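Local coordinates for protein transcriptional activator ToxR (Vibrio vulnificus, PDB 6UTC) that is a transmembrane transcription activator whose periplasmic domain interacts with ToxS and bile salts, probably as a sensor, at residues Asn48-Ala51 with Glu52-Gly56. Numbering follows the deposited sequence.
Sequences NKYA and ETHTG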
ATOM      1  N   ASN A  48      -4.385   7.139  -0.030  1.00 18.65           N
ATOM      2  CA  ASN A  48      -4.928   8.466   0.281  1.00 20.34           C
ATOM      3  C   ASN A  48      -4.936   8.724   1.784  1.00 24.69           C
ATOM      4  O   ASN A  48      -4.482   9.776   2.252  1.00 23.05           O
ATOM      5  CB  ASN A  48      -6.356   8.555  -0.274  1.00 19.13           C
ATOM      6  CG  ASN A  48      -7.107   9.821   0.172  1.00 25.51           C
ATOM      7  OD1 ASN A  48      -7.571   9.926   1.314  1.00 30.61           O
ATOM      8  ND2 ASN A  48      -7.247  10.765  -0.741  1.00 27.09           N
ATOM      9  N   LYS A  49      -5.468   7.781   2.560  1.00 19.89           N
ATOM     10  CA  LYS A  49      -5.581   7.992   3.998  1.00 20.50           C
ATOM     11  C   LYS A  49      -4.214   7.962   4.668  1.00 23.94           C
ATOM     12  O   LYS A  49      -3.966   8.712   5.622  1.00 22.95           O
ATOM     13  CB  LYS A  49      -6.512   6.954   4.621  1.00 21.59           C
ATOM     14  CG  LYS A  49      -7.880   6.886   3.976  1.00 24.01           C
ATOM     15  CD  LYS A  49      -8.510   8.248   3.782  1.00 37.56           C
ATOM     16  CE  LYS A  49      -8.975   8.841   5.088  1.00 32.49           C
ATOM     17  NZ  LYS A  49      -9.754  10.097   4.851  1.00 38.39           N
ATOM     18  N   TYR A  50      -3.307   7.120   4.171  1.00 20.81           N
ATOM     19  CA  TYR A  50      -1.980   7.044   4.765  1.00 20.35           C
ATOM     20  C   TYR A  50      -1.232   8.343   4.558  1.00 21.65           C
ATOM     21  O   TYR A  50      -0.505   8.801   5.449  1.00 21.77           O
ATOM     22  CB  TYR A  50      -1.228   5.879   4.142  1.00 18.64           C
ATOM     23  CG  TYR A  50       0.044   5.503   4.862  1.00 15.79           C
ATOM     24  CD1 TYR A  50       0.008   4.664   5.963  1.00 20.25           C
ATOM     25  CD2 TYR A  50       1.275   5.966   4.431  1.00 14.96           C
ATOM     26  CE1 TYR A  50       1.162   4.299   6.629  1.00 17.60           C
ATOM     27  CE2 TYR A  50       2.444   5.601   5.093  1.00 16.17           C
ATOM     28  CZ  TYR A  50       2.370   4.764   6.187  1.00 17.31           C
ATOM     29  OH  TYR A  50       3.514   4.378   6.862  1.00 18.93           O
ATOM     30  N   ALA A  51      -1.427   8.965   3.401  1.00 20.02           N
ATOM     31  CA  ALA A  51      -0.826  10.269   3.154  1.00 24.57           C
ATOM     32  C   ALA A  51      -1.260  11.318   4.176  1.00 26.78           C
ATOM     33  O   ALA A  51      -0.508  12.265   4.427  1.00 24.54           O
ATOM     34  CB  ALA A  51      -1.155  10.713   1.733  1.00 23.84           C
ATOM     35  N   GLU A  52      -2.428  11.156   4.801  1.00 23.11           N
ATOM     36  CA  GLU A  52      -2.905  12.175   5.736  1.00 24.86           C
ATOM     37  C   GLU A  52      -2.050  12.253   6.993  1.00 27.39           C
ATOM     38  O   GLU A  52      -1.985  13.310   7.628  1.00 27.83           O
ATOM     39  CB  GLU A  52      -4.364  11.924   6.102  1.00 25.14           C
ATOM     40  CG  GLU A  52      -5.315  12.180   4.957  1.00 26.73           C
ATOM     41  CD  GLU A  52      -6.764  12.062   5.365  1.00 26.13           C
ATOM     42  OE1 GLU A  52      -7.633  12.253   4.489  1.00 30.64           O
ATOM     43  OE2 GLU A  52      -7.032  11.776   6.552  1.00 32.04           O
ATOM     44  N   THR A  53      -1.404  11.158   7.380  1.00 24.00           N
ATOM     45  CA  THR A  53      -0.512  11.162   8.530  1.00 23.42           C
ATOM     46  C   THR A  53       0.951  11.001   8.139  1.00 22.88           C
ATOM     47  O   THR A  53       1.793  10.794   9.022  1.00 27.91           O
ATOM     48  CB  THR A  53      -0.927  10.074   9.514  1.00 28.18           C
ATOM     49  OG1 THR A  53      -1.241   8.880   8.782  1.00 30.01           O
ATOM     50  CG2 THR A  53      -2.146  10.518  10.309  1.00 31.20           C
ATOM     51  N   HIS A  54       1.279  11.096   6.843  1.00 24.49           N
ATOM     52  CA  HIS A  54       2.660  10.913   6.375  1.00 20.17           C
ATOM     53  C   HIS A  54       2.886  11.843   5.180  1.00 23.58           C
ATOM     54  O   HIS A  54       2.646  11.464   4.033  1.00 24.31           O
ATOM     55  CB  HIS A  54       2.913   9.462   5.985  1.00 18.41           C
ATOM     56  CG  HIS A  54       2.623   8.476   7.070  1.00 20.13           C
ATOM     57  ND1 HIS A  54       1.360   7.973   7.295  1.00 22.14           N
ATOM     58  CD2 HIS A  54       3.433   7.875   7.973  1.00 22.11           C
ATOM     59  CE1 HIS A  54       1.401   7.121   8.304  1.00 25.71           C
ATOM     60  NE2 HIS A  54       2.649   7.039   8.731  1.00 25.74           N
ATOM     61  N   THR A  55       3.374  13.054   5.453  1.00 29.64           N
ATOM     62  CA  THR A  55       3.549  14.057   4.409  1.00 29.52           C
ATOM     63  C   THR A  55       5.004  14.489   4.293  1.00 29.84           C
ATOM     64  O   THR A  55       5.816  14.284   5.201  1.00 29.08           O
ATOM     65  CB  THR A  55       2.689  15.313   4.656  1.00 34.60           C
ATOM     66  OG1 THR A  55       3.073  15.927   5.893  1.00 34.96           O
ATOM     67  CG2 THR A  55       1.214  14.966   4.701  1.00 37.49           C
ATOM     68  N   GLY A  56       5.315  15.103   3.156  1.00 31.60           N
ATOM     69  CA  GLY A  56       6.636  15.680   2.966  1.00 33.64           C
ATOM     70  C   GLY A  56       7.691  14.596   2.917  1.00 34.30           C
ATOM     71  O   GLY A  56       7.534  13.577   2.235  1.00 30.59           O
TER
HETATM   72  O   HOH W   1       3.583   4.607   9.895  1.00 25.96           O
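Tyr50 and His54 form an offset stack where helix 40-52 runs out into the loop that leads to strand 62-67, a C-terminal helix end in the alpha-beta periplasmic domain of ToxR. The two rings are almost parallel, 6° between planes and 3.6 Å between centroids, with His54 ND1 over the middle of the phenol and Tyr50 CZ over the middle of the imidazole. His54 turns CG back beside its own N (chi1 -56°), which brings the imidazole over the phenol and aims ND1 at the Tyr50 carbonyl. The bond from ND1 to Tyr50 O is short and fairly straight, 2.8 Å with 161° at the hydrogen, and the acceptor sits in the plane of the imidazole, at its edge. ND1 gives its proton to this carbonyl. Thr53 N reaches the same oxygen at 3.2 Å, which gives Tyr50 O two donors, one on either face of its plane. Glu52 N donates to Lys49 O (3.0 Å), an i to i+3 bond as in a tightened final turn, and His54 N makes a weak bond to Ala51 O. Along the helix, Lys49, its chain bent at chi2 and chi3, runs alongside Glu52 and sets NZ 3.0 Å from OE1 in a salt bridge, meeting the carboxylate from above its plane. At the far end of the stack Tyr50 OH is hydrogen-bonded to His79 NE2, and the phenol also stacks on Tyr77, joining the helix end to strand 72-78 through Tyr77 and to His79 just past its end. One water joins the two rings at their polar ends, 3.0 Å from Tyr50 OH and 2.9 Å from His54 NE2.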